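Local coordinates for D-isomer specific 2-hydroxyacid dehydrogenase family protein (Desulfovibrio vulgaris, PDB 5TX7) that probably interconverts D-2-hydroxyacids and 2-keto acids using NAD or NADP as the redox cofactor, at residues S93-Y98 with R296-S301; L242-V247 with N273-A278. One frame throughout, in Å; residues are numbered along the deposited sequence.

How the contacts relate
Contact 1 and contact 2 lie on opposite sides of the chain's centre, about 33 Å apart between centres and about 19 Å between nearest atoms, so neither touches the other. Contact 1 (93-98 with 296-301) belongs to the domain built on the five-stranded parallel sheet of which 92-93 is an edge strand; its second segment, on helix 292-310, returns to that domain late in the chain. Contact 2 (242-247 with 273-278) falls within the 197 residues that separate these two segments, on the Rossmann-type nucleotide-binding domain. In this family the active site lies in the cleft between the nucleotide-binding domain and the other, substrate-binding, domain; each contact is packing within one of them.

Contact 1: S93-Y98 with R296-S301; sequences SNVPGY and RTLMDS
V95 sets CG1 anti to its backbone N, Y98 holds CG between its N and carbonyl carbon (chi1 74°), the crowded position, and L298 extends with CG anti to N (chi1 -177°); these torsions place L298 CD2 over the Y98 ring and L298 CD1 against V95. In the two-domain fold of the D-2-hydroxyacid dehydrogenases, the contact lies inside the domain that is not the NAD-binding one: helix 292-310, from late in the chain, packs on the loop that leaves edge strand 92-93 for helix 100-116.

L298 makes the main contacts, one methyl to each partner. L298 CD2 stands over one face of the Y98 ring, 4.1 Å from the ring centroid and 15° off the normal, the geometry of a CH-pi contact displaced toward the rim. Y98 and L298 run side by side with the same heading, so CD2 lies near CD1, CE1 and CZ of the ring, with L298 CB by CG and CD1. L298 CD1 meets V95 CG2 at 3.6 Å, the two side chains crossing obliquely. One turn farther along the helix, S301 CB lies against V95 CG1. At the other end, T297 CG2 abuts Y98 CA at 4.0 Å.

No direct hydrogen bond joins the segments. Polar groups of the loop are satisfied elsewhere: V95 O, in plane at the Y98 ring edge, accepts from T75 OG1, while N94 O accepts from N305 ND2, farther along the same helix. T297 OG1 bonds to T293 O within its helix. One water also bridges the segments, donating to Y98 O at 2.8 Å and lying 2.8 Å from T297 OG1.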
loop_
_atom_site.group_PDB
_atom_site.type_symbol
_atom_site.label_atom_id
_atom_site.label_comp_id
_atom_site.label_asym_id
_atom_site.label_seq_id
_atom_site.Cartn_x
_atom_site.Cartn_y
_atom_site.Cartn_z
ATOM N N SER A 93 19.308 20.545 -19.656
ATOM C CA SER A 93 19.431 19.769 -18.430
ATOM C C SER A 93 18.142 19.003 -18.109
ATOM O O SER A 93 17.037 19.459 -18.455
ATOM C CB SER A 93 19.799 20.690 -17.268
ATOM O OG SER A 93 21.105 21.210 -17.422
ATOM N N ASN A 94 18.294 17.853 -17.442
ATOM C CA ASN A 94 17.145 17.125 -16.872
ATOM C C ASN A 94 17.285 17.010 -15.358
ATOM O O ASN A 94 18.171 17.634 -14.779
ATOM C CB ASN A 94 16.976 15.753 -17.555
ATOM C CG ASN A 94 18.054 14.757 -17.180
ATOM O OD1 ASN A 94 19.082 15.097 -16.566
ATOM N ND2 ASN A 94 17.829 13.511 -17.564
ATOM N N VAL A 95 16.399 16.239 -14.726
ATOM C CA VAL A 95 16.473 15.956 -13.302
ATOM C C VAL A 95 16.354 14.447 -13.069
ATOM O O VAL A 95 15.242 13.905 -13.088
ATOM C CB VAL A 95 15.337 16.654 -12.535
ATOM C CG1 VAL A 95 15.510 16.442 -11.032
ATOM C CG2 VAL A 95 15.267 18.142 -12.886
ATOM N N PRO A 96 17.484 13.754 -12.858
ATOM C CA PRO A 96 17.398 12.342 -12.454
ATOM C C PRO A 96 17.146 12.183 -10.953
ATOM O O PRO A 96 17.455 13.086 -10.177
ATOM C CB PRO A 96 18.768 11.779 -12.844
ATOM C CG PRO A 96 19.690 12.949 -12.762
ATOM C CD PRO A 96 18.877 14.206 -13.014
ATOM N N GLY A 97 16.550 11.058 -10.564
ATOM C CA GLY A 97 16.426 10.679 -9.153
ATOM C C GLY A 97 15.339 11.313 -8.292
ATOM O O GLY A 97 15.145 10.886 -7.155
ATOM N N TYR A 98 14.622 12.302 -8.814
ATOM C CA TYR A 98 13.598 13.015 -8.036
ATOM C C TYR A 98 12.458 12.108 -7.533
ATOM O O TYR A 98 11.865 12.387 -6.497
ATOM C CB TYR A 98 12.991 14.189 -8.851
ATOM C CG TYR A 98 12.036 13.752 -9.960
ATOM C CD1 TYR A 98 10.675 13.586 -9.722
ATOM C CD2 TYR A 98 12.503 13.557 -11.249
ATOM C CE1 TYR A 98 9.813 13.184 -10.739
ATOM C CE2 TYR A 98 11.669 13.159 -12.279
ATOM C CZ TYR A 98 10.319 12.964 -12.015
ATOM O OH TYR A 98 9.473 12.554 -13.020
ATOM N N ARG A 296 8.151 18.540 -5.346
ATOM C CA ARG A 296 8.920 19.489 -4.536
ATOM C C ARG A 296 10.432 19.351 -4.806
ATOM O O ARG A 296 11.140 20.349 -4.962
ATOM C CB ARG A 296 8.620 19.269 -3.043
ATOM C CG ARG A 296 8.276 20.503 -2.235
ATOM C CD ARG A 296 7.523 20.155 -0.937
ATOM N N THR A 297 10.909 18.114 -4.892
ATOM C CA THR A 297 12.314 17.837 -5.158
ATOM C C THR A 297 12.674 18.242 -6.591
ATOM O O THR A 297 13.720 18.854 -6.837
ATOM C CB THR A 297 12.609 16.334 -4.932
ATOM O OG1 THR A 297 12.402 16.024 -3.543
ATOM C CG2 THR A 297 14.044 15.953 -5.352
ATOM N N LEU A 298 11.797 17.868 -7.520
ATOM C CA LEU A 298 11.890 18.270 -8.921
ATOM C C LEU A 298 11.997 19.795 -9.103
ATOM O O LEU A 298 12.781 20.275 -9.923
ATOM C CB LEU A 298 10.712 17.675 -9.698
ATOM C CG LEU A 298 10.600 17.878 -11.191
ATOM C CD1 LEU A 298 11.886 17.568 -11.924
ATOM C CD2 LEU A 298 9.463 17.008 -11.711
ATOM N N MET A 299 11.226 20.540 -8.321
ATOM C CA MET A 299 11.277 21.997 -8.349
ATOM C C MET A 299 12.645 22.496 -7.906
ATOM O O MET A 299 13.240 23.317 -8.582
ATOM C CB MET A 299 10.188 22.586 -7.447
ATOM C CG MET A 299 10.080 24.112 -7.467
ATOM S SD MET A 299 9.406 24.798 -8.988
ATOM C CE MET A 299 7.706 24.234 -8.870
ATOM N N ASP A 300 13.125 22.003 -6.757
ATOM C CA ASP A 300 14.431 22.397 -6.213
ATOM C C ASP A 300 15.587 22.069 -7.156
ATOM O O ASP A 300 16.478 22.914 -7.357
ATOM C CB ASP A 300 14.698 21.729 -4.869
ATOM C CG ASP A 300 13.915 22.353 -3.708
ATOM O OD1 ASP A 300 13.650 23.579 -3.715
ATOM O OD2 ASP A 300 13.589 21.595 -2.749
ATOM N N SER A 301 15.567 20.863 -7.732
ATOM C CA SER A 301 16.609 20.435 -8.672
ATOM C C SER A 301 16.597 21.256 -9.952
ATOM O O SER A 301 17.648 21.540 -10.505
ATOM C CB SER A 301 16.469 18.949 -9.024
ATOM O OG SER A 301 16.696 18.114 -7.899
HETATM O O HOH W 1 12.249 13.213 -3.825
#

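Contact 2: L242-V247 with N273-A278; sequences LDERAV and NPLLSA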
loop_
_atom_site.group_PDB
_atom_site.type_symbol
_atom_site.label_atom_id
_atom_site.label_comp_id
_atom_site.label_asym_id
_atom_site.label_seq_id
_atom_site.Cartn_x
_atom_site.Cartn_y
_atom_site.Cartn_z
ATOM N N LEU A 242 5.609 -4.124 -22.644
ATOM C CA LEU A 242 4.654 -5.244 -22.700
ATOM C C LEU A 242 4.127 -5.496 -24.092
ATOM O O LEU A 242 3.964 -4.550 -24.861
ATOM C CB LEU A 242 3.403 -4.900 -21.888
ATOM C CG LEU A 242 3.459 -4.395 -20.482
ATOM C CD1 LEU A 242 2.041 -4.297 -19.941
ATOM C CD2 LEU A 242 4.270 -5.400 -19.725
ATOM N N ASP A 243 3.812 -6.761 -24.379
ATOM C CA ASP A 243 2.876 -7.106 -25.456
ATOM C C ASP A 243 1.502 -7.080 -24.792
ATOM O O ASP A 243 1.138 -8.003 -24.055
ATOM C CB ASP A 243 3.205 -8.482 -26.059
ATOM C CG ASP A 243 2.173 -8.949 -27.112
ATOM O OD1 ASP A 243 1.185 -8.237 -27.391
ATOM O OD2 ASP A 243 2.344 -10.052 -27.672
ATOM N N GLU A 244 0.757 -6.004 -25.035
ATOM C CA GLU A 244 -0.524 -5.741 -24.359
ATOM C C GLU A 244 -1.558 -6.846 -24.589
ATOM O O GLU A 244 -2.345 -7.156 -23.690
ATOM C CB GLU A 244 -1.092 -4.362 -24.769
ATOM C CG GLU A 244 -0.229 -3.169 -24.321
ATOM C CD GLU A 244 -0.916 -1.815 -24.467
ATOM O OE1 GLU A 244 -1.876 -1.675 -25.281
ATOM O OE2 GLU A 244 -0.495 -0.858 -23.761
ATOM N N ARG A 245 -1.527 -7.448 -25.777
ATOM C CA ARG A 245 -2.415 -8.561 -26.133
ATOM C C ARG A 245 -2.172 -9.788 -25.251
ATOM O O ARG A 245 -3.087 -10.331 -24.649
ATOM C CB ARG A 245 -2.225 -8.917 -27.617
ATOM C CG ARG A 245 -3.018 -10.113 -28.134
ATOM C CD ARG A 245 -4.508 -10.045 -27.810
ATOM N NE ARG A 245 -5.164 -8.890 -28.434
ATOM C CZ ARG A 245 -6.485 -8.725 -28.553
ATOM N NH1 ARG A 245 -7.348 -9.644 -28.101
ATOM N NH2 ARG A 245 -6.953 -7.623 -29.141
ATOM N N ALA A 246 -0.923 -10.209 -25.181
ATOM C CA ALA A 246 -0.530 -11.370 -24.379
ATOM C C ALA A 246 -0.886 -11.200 -22.908
ATOM O O ALA A 246 -1.327 -12.155 -22.252
ATOM C CB ALA A 246 0.954 -11.645 -24.537
ATOM N N VAL A 247 -0.721 -9.981 -22.401
ATOM C CA VAL A 247 -1.029 -9.691 -20.999
ATOM C C VAL A 247 -2.547 -9.767 -20.762
ATOM O O VAL A 247 -2.994 -10.351 -19.771
ATOM C CB VAL A 247 -0.414 -8.341 -20.575
ATOM C CG1 VAL A 247 -0.857 -7.932 -19.179
ATOM C CG2 VAL A 247 1.108 -8.411 -20.642
ATOM N N ASN A 273 -8.563 -0.757 -26.260
ATOM C CA ASN A 273 -7.294 -1.286 -25.734
ATOM C C ASN A 273 -7.641 -2.563 -24.968
ATOM O O ASN A 273 -8.526 -2.530 -24.112
ATOM C CB ASN A 273 -6.626 -0.265 -24.797
ATOM C CG ASN A 273 -5.217 -0.675 -24.360
ATOM O OD1 ASN A 273 -4.997 -1.795 -23.901
ATOM N ND2 ASN A 273 -4.257 0.252 -24.479
ATOM N N PRO A 274 -6.960 -3.689 -25.270
ATOM C CA PRO A 274 -7.367 -4.949 -24.619
ATOM C C PRO A 274 -7.207 -4.936 -23.091
ATOM O O PRO A 274 -7.934 -5.641 -22.389
ATOM C CB PRO A 274 -6.449 -6.004 -25.261
ATOM C CG PRO A 274 -5.277 -5.227 -25.775
ATOM C CD PRO A 274 -5.809 -3.886 -26.177
ATOM N N LEU A 275 -6.299 -4.107 -22.575
ATOM C CA LEU A 275 -6.098 -3.991 -21.128
ATOM C C LEU A 275 -7.229 -3.289 -20.376
ATOM O O LEU A 275 -7.347 -3.477 -19.161
ATOM C CB LEU A 275 -4.728 -3.374 -20.821
ATOM C CG LEU A 275 -3.554 -4.261 -21.293
ATOM C CD1 LEU A 275 -2.241 -3.489 -21.286
ATOM C CD2 LEU A 275 -3.450 -5.550 -20.488
ATOM N N LEU A 276 -8.083 -2.546 -21.080
ATOM C CA LEU A 276 -9.289 -1.950 -20.470
ATOM C C LEU A 276 -10.490 -2.902 -20.377
ATOM O O LEU A 276 -11.439 -2.615 -19.649
ATOM C CB LEU A 276 -9.685 -0.664 -21.194
ATOM C CG LEU A 276 -8.794 0.523 -20.880
ATOM C CD1 LEU A 276 -8.978 1.612 -21.925
ATOM C CD2 LEU A 276 -9.081 1.088 -19.488
ATOM N N SER A 277 -10.450 -4.015 -21.105
ATOM C CA SER A 277 -11.488 -5.055 -21.026
ATOM C C SER A 277 -11.052 -6.264 -20.190
ATOM O O SER A 277 -11.863 -7.174 -19.959
ATOM C CB SER A 277 -11.852 -5.544 -22.436
ATOM O OG SER A 277 -12.024 -4.462 -23.333
ATOM N N ALA A 278 -9.789 -6.293 -19.767
ATOM C CA ALA A 278 -9.225 -7.462 -19.080
ATOM C C ALA A 278 -9.619 -7.463 -17.610
ATOM O O ALA A 278 -9.623 -6.403 -16.969
ATOM C CB ALA A 278 -7.697 -7.468 -19.191
#
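The start of helix 244-253 lies beside the short, weakly bonded helix at about 274-277, with R245 CA 6.3 Å from P274 CA and E244 CA 6.7 Å from L275 CA. In the Rossmann-type domain this joins the helix before strand 256-261 to the short helix before strand 281-283. The E244 and L275 side chains both start with CG anti to the carbonyl carbon and cross at about a right angle, so that L275 CD1 rests on E244 CG at 3.7 Å. The other methyl, L275 CD2, reaches V247 CG1 at 3.8 Å in an oblique crossing; L275 also touches L261 of strand 256-261.

Extended beyond CG, E244 carries its carboxylate to the N273 amide, whose plane is turned 45° from it. The N273 ND2 to E244 OE1 bond is weak, 3.2 Å long with an N-H...O angle of 124°. The carboxylate has a second partner, through OE2, in the backbone N of S265. N273 is also an N-cap: its OD1 takes L275 N in the carbonyl plane, on a lone pair, at 3.0 Å. D243 caps helix 244-253 more weakly through R245 N. On the outer flank, P274 CB lies over one face of the R245 guanidinium, 4.2 Å above its plane.

The N273 amide thus works at both ends, though its orientation also leaves the acceptor OD1 3.4 Å from E244 OE1. S265 N, donating to OE2, would be expected to favour the ionised form of E244, and the bent bond from N273 probably adds little.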